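Local coordinates for protein ethylbenzene dehydrogenase alpha-subunit (Aromatoleum aromaticum, PDB 2IVF) that belongs to the molybdopterin oxidoreductase family and holds a molybdenum atom, an iron/sulfur cluster and the ligands MGD and MD1, at residues E248-T253 with K274-V279; K437-S442 with P474-F479. All coordinates share one frame; numbering follows the deposited sequence.

Overall arrangement
Following the chain from the N terminus, contact 1 comes first: strand 249-253 leads through helices 257-260 and 265-274 into strand 277-281, which returns to lie beside it. Contact 2 opens only after this loop has closed. Strand 440-444 is another strand of the same sheet; after it the chain passes through helix 454-467, and loop 474-479 comes back to the strand. The two closures are therefore in series, neither nested nor crossed. Their centres are 9 Å apart because strands 249-253 and 440-444 are sheet neighbours, joined by probable hydrogen bonds E248 N to R439 O (2.7 Å) and F251 N to C441 O (2.9 Å). Contact 1 joins two strands of the parallel sheet and contact 2 lays a loop along its end strand; T253 touches MGD.

Contact 1 of 2, residues E248-T253 with K274-V279; sequences ELIFMT and KGAEVV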
ATOM      1  N   GLU A 248     -11.747  -7.493  23.720  1.00 23.40           N
ATOM      2  CA  GLU A 248     -11.681  -6.351  24.659  1.00 23.41           C
ATOM      3  C   GLU A 248     -10.279  -5.782  24.663  1.00 23.27           C
ATOM      4  O   GLU A 248     -10.041  -4.653  25.054  1.00 21.39           O
ATOM      5  CB  GLU A 248     -12.068  -6.819  26.066  1.00 23.40           C
ATOM      6  CG  GLU A 248     -13.449  -7.333  26.146  1.00 24.51           C
ATOM      7  CD  GLU A 248     -13.764  -7.967  27.473  1.00 26.98           C
ATOM      8  OE1 GLU A 248     -12.946  -8.744  27.993  1.00 24.05           O
ATOM      9  OE2 GLU A 248     -14.872  -7.701  27.978  1.00 32.33           O
ATOM     10  N   LEU A 249      -9.317  -6.575  24.204  1.00 21.44           N
ATOM     11  CA  LEU A 249      -7.916  -6.149  24.224  1.00 22.62           C
ATOM     12  C   LEU A 249      -7.310  -6.746  22.984  1.00 22.68           C
ATOM     13  O   LEU A 249      -7.536  -7.939  22.725  1.00 22.39           O
ATOM     14  CB  LEU A 249      -7.161  -6.725  25.417  1.00 23.03           C
ATOM     15  CG  LEU A 249      -5.679  -6.410  25.616  1.00 21.46           C
ATOM     16  CD1 LEU A 249      -5.470  -4.895  25.698  1.00 22.88           C
ATOM     17  CD2 LEU A 249      -5.140  -7.148  26.907  1.00 21.97           C
ATOM     18  N   ILE A 250      -6.703  -5.894  22.157  1.00 22.09           N
ATOM     19  CA  ILE A 250      -6.184  -6.284  20.845  1.00 22.92           C
ATOM     20  C   ILE A 250      -4.696  -5.944  20.773  1.00 24.19           C
ATOM     21  O   ILE A 250      -4.281  -4.782  21.014  1.00 24.50           O
ATOM     22  CB  ILE A 250      -6.905  -5.558  19.696  1.00 23.47           C
ATOM     23  CG1 ILE A 250      -8.416  -5.846  19.717  1.00 22.02           C
ATOM     24  CG2 ILE A 250      -6.255  -5.911  18.329  1.00 20.61           C
ATOM     25  CD1 ILE A 250      -9.315  -4.857  18.958  1.00 22.96           C
ATOM     26  N   PHE A 251      -3.891  -6.938  20.446  1.00 24.49           N
ATOM     27  CA  PHE A 251      -2.452  -6.769  20.230  1.00 23.91           C
ATOM     28  C   PHE A 251      -2.065  -6.908  18.766  1.00 25.78           C
ATOM     29  O   PHE A 251      -2.159  -8.005  18.193  1.00 25.42           O
ATOM     30  CB  PHE A 251      -1.654  -7.835  21.018  1.00 25.20           C
ATOM     31  CG  PHE A 251      -1.654  -7.633  22.476  1.00 23.93           C
ATOM     32  CD1 PHE A 251      -0.787  -6.725  23.073  1.00 19.78           C
ATOM     33  CD2 PHE A 251      -2.486  -8.381  23.282  1.00 23.88           C
ATOM     34  CE1 PHE A 251      -0.791  -6.531  24.438  1.00 22.92           C
ATOM     35  CE2 PHE A 251      -2.467  -8.217  24.644  1.00 23.71           C
ATOM     36  CZ  PHE A 251      -1.643  -7.271  25.230  1.00 24.23           C
ATOM     37  N   MET A 252      -1.619  -5.802  18.158  1.00 23.82           N
ATOM     38  CA  MET A 252      -1.046  -5.813  16.813  1.00 23.46           C
ATOM     39  C   MET A 252       0.442  -5.894  17.002  1.00 24.03           C
ATOM     40  O   MET A 252       1.019  -4.969  17.570  1.00 24.13           O
ATOM     41  CB  MET A 252      -1.402  -4.523  16.077  1.00 23.26           C
ATOM     42  CG  MET A 252      -2.886  -4.411  15.811  1.00 23.19           C
ATOM     43  SD  MET A 252      -3.294  -5.529  14.449  1.00 29.06           S
ATOM     44  CE  MET A 252      -4.941  -6.018  14.862  1.00 29.88           C
ATOM     45  N   THR A 253       1.073  -6.983  16.545  1.00 22.88           N
ATOM     46  CA  THR A 253       2.482  -7.192  16.847  1.00 23.19           C
ATOM     47  C   THR A 253       3.169  -7.753  15.618  1.00 24.30           C
ATOM     48  O   THR A 253       2.542  -8.466  14.837  1.00 24.76           O
ATOM     49  CB  THR A 253       2.660  -8.134  18.038  1.00 24.15           C
ATOM     50  OG1 THR A 253       4.053  -8.242  18.291  1.00 22.15           O
ATOM     51  CG2 THR A 253       2.034  -9.522  17.827  1.00 20.85           C
ATOM     52  N   LYS A 274     -15.679   0.903  20.131  1.00 24.62           N
ATOM     53  CA  LYS A 274     -16.615   0.008  20.842  1.00 25.29           C
ATOM     54  C   LYS A 274     -16.071  -0.257  22.242  1.00 24.93           C
ATOM     55  O   LYS A 274     -16.794  -0.711  23.124  1.00 24.69           O
ATOM     56  CB  LYS A 274     -16.706  -1.305  20.050  1.00 25.10           C
ATOM     57  CG  LYS A 274     -17.840  -2.197  20.389  1.00 28.65           C
ATOM     58  CD  LYS A 274     -17.728  -3.511  19.640  1.00 30.00           C
ATOM     59  CE  LYS A 274     -18.854  -4.398  20.088  1.00 32.39           C
ATOM     60  NZ  LYS A 274     -18.768  -5.601  19.278  1.00 39.22           N
ATOM     61  N   GLY A 275     -14.789   0.007  22.450  1.00 23.27           N
ATOM     62  CA  GLY A 275     -14.213  -0.099  23.775  1.00 24.05           C
ATOM     63  C   GLY A 275     -13.008  -0.996  23.899  1.00 23.48           C
ATOM     64  O   GLY A 275     -12.390  -1.059  24.973  1.00 23.38           O
ATOM     65  N   ALA A 276     -12.672  -1.696  22.825  1.00 24.08           N
ATOM     66  CA  ALA A 276     -11.451  -2.464  22.774  1.00 23.81           C
ATOM     67  C   ALA A 276     -10.191  -1.590  22.995  1.00 24.76           C
ATOM     68  O   ALA A 276     -10.064  -0.463  22.493  1.00 25.79           O
ATOM     69  CB  ALA A 276     -11.348  -3.299  21.434  1.00 23.16           C
ATOM     70  N   GLU A 277      -9.287  -2.091  23.802  1.00 24.62           N
ATOM     71  CA  GLU A 277      -8.024  -1.438  24.025  1.00 24.69           C
ATOM     72  C   GLU A 277      -7.040  -1.931  22.993  1.00 24.43           C
ATOM     73  O   GLU A 277      -6.823  -3.125  22.860  1.00 24.71           O
ATOM     74  CB  GLU A 277      -7.547  -1.770  25.421  1.00 24.08           C
ATOM     75  CG  GLU A 277      -6.165  -1.327  25.780  1.00 27.16           C
ATOM     76  CD  GLU A 277      -6.056  -1.118  27.326  1.00 30.17           C
ATOM     77  OE1 GLU A 277      -6.936  -1.617  28.080  1.00 37.43           O
ATOM     78  OE2 GLU A 277      -5.154  -0.382  27.759  1.00 35.77           O
ATOM     79  N   VAL A 278      -6.452  -1.014  22.243  1.00 24.49           N
ATOM     80  CA  VAL A 278      -5.597  -1.404  21.113  1.00 23.03           C
ATOM     81  C   VAL A 278      -4.161  -1.114  21.441  1.00 22.64           C
ATOM     82  O   VAL A 278      -3.781   0.023  21.760  1.00 21.33           O
ATOM     83  CB  VAL A 278      -6.021  -0.694  19.815  1.00 23.03           C
ATOM     84  CG1 VAL A 278      -5.017  -0.973  18.684  1.00 22.96           C
ATOM     85  CG2 VAL A 278      -7.527  -1.080  19.445  1.00 22.57           C
ATOM     86  N   VAL A 279      -3.371  -2.166  21.328  1.00 21.14           N
ATOM     87  CA  VAL A 279      -1.976  -2.142  21.626  1.00 22.69           C
ATOM     88  C   VAL A 279      -1.167  -2.511  20.376  1.00 23.79           C
ATOM     89  O   VAL A 279      -1.440  -3.524  19.726  1.00 26.61           O
ATOM     90  CB  VAL A 279      -1.611  -3.109  22.716  1.00 20.41           C
ATOM     91  CG1 VAL A 279      -0.106  -2.966  23.025  1.00 20.70           C
ATOM     92  CG2 VAL A 279      -2.570  -2.880  23.943  1.00 20.43           C
TER
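L249 sets CG anti to its backbone N, and chi2 (57°) then brings CD1 to E277 CG; F251 sets CG beside its own N. L249 CD1 touches both E277 CG (3.6 Å) and V279 CG2 (3.9 Å). The F251 ring atoms CD1 and CE1 come obliquely against V279, CD1 3.7 Å from V279 CB. I250 belongs to the other face of the sheet, where its CD1 meets A276 CB at 3.6 Å. Four hydrogen bonds of 2.8-2.9 Å and 160-173° at the hydrogen carry the pairing: E277 N to E248 O, I250 N to E277 O, V279 N to I250 O and M252 N to V279 O. E277 N stands above the carbonyl plane of E248, whereas the other three donors lie nearly in line with their carbonyls. The register is L249-E277, I250-V278 and F251-V279, and axes 17° apart show the strands to be parallel. Helix 265-274, ended by a Schellman motif at G275, makes this a beta-alpha-beta crossover. That helix covers the face of I250 and V278 through L268, while helix 425-437 covers that of L249 and F251 through V435 and supplies K434, the salt-bridge partner of E277. Strand 440-444 pairs with the far edge of strand 249-253.

Contact 2 of 2, residues K437-S442 with P474-F479; sequences KKRTCS and PGTGAF
The end strand of a four-stranded parallel sheet, 440-444, meets a glycine-bearing loop here, R439 and S442 making the direct polar contacts with P474 and G477. The two chains run in similar directions, 14° apart, but loop 474-479 is not a fifth strand: one direct backbone hydrogen bond spans the gap, S442 N to G477 O at 2.9 Å, and its donor lies well above the carbonyl plane. Two waters add indirect links. Water 1 donates to T440 O (2.6 Å) and accepts a hydrogen bond from G477 N. Water 2 donates to G477 O (2.8 Å) and is also hydrogen-bonded to S442 OG. G477 has a phi of 142°, at which a CB would press on the carbonyl O of T476, a geometry suited to glycine. Just ahead of the strand, R439 sends its chain toward the loop, CG anti to the backbone N (chi1 -176°), then bends so that NH1 donates to P474 O at 2.7 Å, with that oxygen at the edge of the guanidinium and near its plane. On the way R439 CD passes 3.4 Å from T476 CG2, the two side chains crossing obliquely. C441 CB rests against G475 O at 3.3 Å. N243 steadies the loop through hydrogen bonds to G475 N and T476 O, and the T476 hydroxyl is turned to K473 O. The chemistry implies a largely backbone-based joint: carbonyl oxygens of the loop receive the arginine and the strand N-H, and two waters satisfy polar atoms between chains that do not pair regularly. The guanidinium charge probably strengthens its bond to the proline carbonyl.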
ATOM      1  N   LYS A 437      -7.476 -10.563  32.344  1.00 26.02           N
ATOM      2  CA  LYS A 437      -8.886 -10.254  32.616  1.00 27.30           C
ATOM      3  C   LYS A 437      -9.701  -9.873  31.387  1.00 26.50           C
ATOM      4  O   LYS A 437     -10.887  -9.623  31.500  1.00 26.97           O
ATOM      5  CB  LYS A 437      -8.954  -9.100  33.624  1.00 28.32           C
ATOM      6  CG  LYS A 437      -8.672  -7.769  33.045  1.00 32.02           C
ATOM      7  CD  LYS A 437      -9.168  -6.603  33.961  1.00 33.87           C
ATOM      8  CE  LYS A 437      -8.103  -6.262  34.978  1.00 38.46           C
ATOM      9  NZ  LYS A 437      -7.982  -4.765  35.230  1.00 38.60           N
ATOM     10  N   LYS A 438      -9.057  -9.793  30.226  1.00 25.60           N
ATOM     11  CA  LYS A 438      -9.689  -9.300  29.015  1.00 25.44           C
ATOM     12  C   LYS A 438      -9.661 -10.344  27.941  1.00 24.49           C
ATOM     13  O   LYS A 438      -8.656 -11.047  27.771  1.00 22.05           O
ATOM     14  CB  LYS A 438      -9.015  -8.036  28.479  1.00 25.93           C
ATOM     15  CG  LYS A 438      -9.253  -6.844  29.396  1.00 25.55           C
ATOM     16  CD  LYS A 438      -8.825  -5.549  28.758  1.00 27.52           C
ATOM     17  CE  LYS A 438      -8.821  -4.403  29.770  1.00 29.76           C
ATOM     18  NZ  LYS A 438     -10.113  -4.424  30.498  1.00 34.01           N
ATOM     19  N   ARG A 439     -10.784 -10.462  27.239  1.00 22.99           N
ATOM     20  CA  ARG A 439     -10.811 -11.233  26.011  1.00 23.48           C
ATOM     21  C   ARG A 439      -9.874 -10.592  24.986  1.00 23.28           C
ATOM     22  O   ARG A 439     -10.032  -9.451  24.575  1.00 22.13           O
ATOM     23  CB  ARG A 439     -12.243 -11.324  25.475  1.00 23.73           C
ATOM     24  CG  ARG A 439     -12.381 -12.174  24.259  1.00 23.65           C
ATOM     25  CD  ARG A 439     -12.181 -13.690  24.584  1.00 27.12           C
ATOM     26  NE  ARG A 439     -12.989 -14.179  25.699  1.00 28.10           N
ATOM     27  CZ  ARG A 439     -14.254 -14.593  25.631  1.00 29.35           C
ATOM     28  NH1 ARG A 439     -14.931 -14.597  24.488  1.00 27.77           N
ATOM     29  NH2 ARG A 439     -14.863 -15.009  26.737  1.00 31.70           N
ATOM     30  N   THR A 440      -8.878 -11.353  24.574  1.00 24.08           N
ATOM     31  CA  THR A 440      -7.718 -10.819  23.908  1.00 23.72           C
ATOM     32  C   THR A 440      -7.499 -11.516  22.567  1.00 24.60           C
ATOM     33  O   THR A 440      -7.543 -12.728  22.484  1.00 23.17           O
ATOM     34  CB  THR A 440      -6.479 -10.971  24.756  1.00 23.88           C
ATOM     35  OG1 THR A 440      -6.635 -10.229  25.994  1.00 25.45           O
ATOM     36  CG2 THR A 440      -5.199 -10.558  23.946  1.00 24.55           C
ATOM     37  N   CYS A 441      -7.351 -10.698  21.536  1.00 24.55           N
ATOM     38  CA  CYS A 441      -7.120 -11.146  20.179  1.00 24.82           C
ATOM     39  C   CYS A 441      -5.820 -10.428  19.796  1.00 26.17           C
ATOM     40  O   CYS A 441      -5.587  -9.239  20.152  1.00 25.19           O
ATOM     41  CB  CYS A 441      -8.257 -10.712  19.256  1.00 25.07           C
ATOM     42  SG  CYS A 441      -8.178 -11.515  17.625  1.00 25.91           S
ATOM     43  N   SER A 442      -4.979 -11.148  19.073  1.00 25.41           N
ATOM     44  CA  SER A 442      -3.776 -10.610  18.525  1.00 25.26           C
ATOM     45  C   SER A 442      -3.772 -10.724  17.005  1.00 24.94           C
ATOM     46  O   SER A 442      -4.459 -11.577  16.389  1.00 24.26           O
ATOM     47  CB  SER A 442      -2.552 -11.375  19.103  1.00 25.65           C
ATOM     48  OG  SER A 442      -2.547 -11.355  20.510  1.00 28.84           O
ATOM     49  N   PRO A 474     -14.807 -16.686  21.111  1.00 21.49           N
ATOM     50  CA  PRO A 474     -15.056 -15.493  20.316  1.00 22.57           C
ATOM     51  C   PRO A 474     -14.176 -14.363  20.780  1.00 22.51           C
ATOM     52  O   PRO A 474     -13.950 -14.219  21.983  1.00 22.90           O
ATOM     53  CB  PRO A 474     -16.523 -15.194  20.596  1.00 22.22           C
ATOM     54  CG  PRO A 474     -17.123 -16.465  20.875  1.00 23.67           C
ATOM     55  CD  PRO A 474     -16.057 -17.260  21.631  1.00 21.35           C
ATOM     56  N   GLY A 475     -13.630 -13.609  19.826  1.00 22.93           N
ATOM     57  CA  GLY A 475     -12.735 -12.528  20.113  1.00 23.21           C
ATOM     58  C   GLY A 475     -11.337 -12.947  20.486  1.00 22.64           C
ATOM     59  O   GLY A 475     -10.590 -12.152  21.010  1.00 23.94           O
ATOM     60  N   THR A 476     -10.953 -14.182  20.204  1.00 23.06           N
ATOM     61  CA  THR A 476      -9.576 -14.605  20.346  1.00 22.68           C
ATOM     62  C   THR A 476      -9.054 -15.014  18.971  1.00 23.62           C
ATOM     63  O   THR A 476      -9.812 -15.166  18.022  1.00 23.28           O
ATOM     64  CB  THR A 476      -9.438 -15.784  21.297  1.00 22.56           C
ATOM     65  OG1 THR A 476     -10.081 -16.944  20.730  1.00 22.79           O
ATOM     66  CG2 THR A 476     -10.086 -15.454  22.652  1.00 23.94           C
ATOM     67  N   GLY A 477      -7.754 -15.224  18.900  1.00 22.51           N
ATOM     68  CA  GLY A 477      -7.078 -15.452  17.667  1.00 23.89           C
ATOM     69  C   GLY A 477      -5.725 -14.767  17.673  1.00 24.33           C
ATOM     70  O   GLY A 477      -5.391 -13.961  18.607  1.00 23.81           O
ATOM     71  N   ALA A 478      -4.909 -15.154  16.697  1.00 23.76           N
ATOM     72  CA  ALA A 478      -3.527 -14.633  16.640  1.00 23.18           C
ATOM     73  C   ALA A 478      -3.090 -14.137  15.268  1.00 22.55           C
ATOM     74  O   ALA A 478      -2.106 -13.493  15.177  1.00 23.18           O
ATOM     75  CB  ALA A 478      -2.526 -15.673  17.187  1.00 23.59           C
ATOM     76  N   PHE A 479      -3.793 -14.514  14.203  1.00 22.50           N
ATOM     77  CA  PHE A 479      -3.416 -14.261  12.841  1.00 22.89           C
ATOM     78  C   PHE A 479      -4.545 -14.752  11.929  1.00 23.77           C
ATOM     79  O   PHE A 479      -5.577 -15.213  12.412  1.00 25.08           O
ATOM     80  CB  PHE A 479      -2.047 -14.865  12.469  1.00 23.02           C
ATOM     81  CG  PHE A 479      -1.765 -16.231  13.062  1.00 21.51           C
ATOM     82  CD1 PHE A 479      -2.443 -17.372  12.642  1.00 21.72           C
ATOM     83  CD2 PHE A 479      -0.752 -16.380  14.000  1.00 24.85           C
ATOM     84  CE1 PHE A 479      -2.127 -18.609  13.175  1.00 23.41           C
ATOM     85  CE2 PHE A 479      -0.433 -17.614  14.524  1.00 22.74           C
ATOM     86  CZ  PHE A 479      -1.127 -18.723  14.128  1.00 23.78           C
TER
HETATM   87  O   HOH W   1      -6.208 -14.828  21.603  1.00 21.91           O
HETATM   88  O   HOH W   2      -3.877 -13.545  20.913  1.00 29.85           O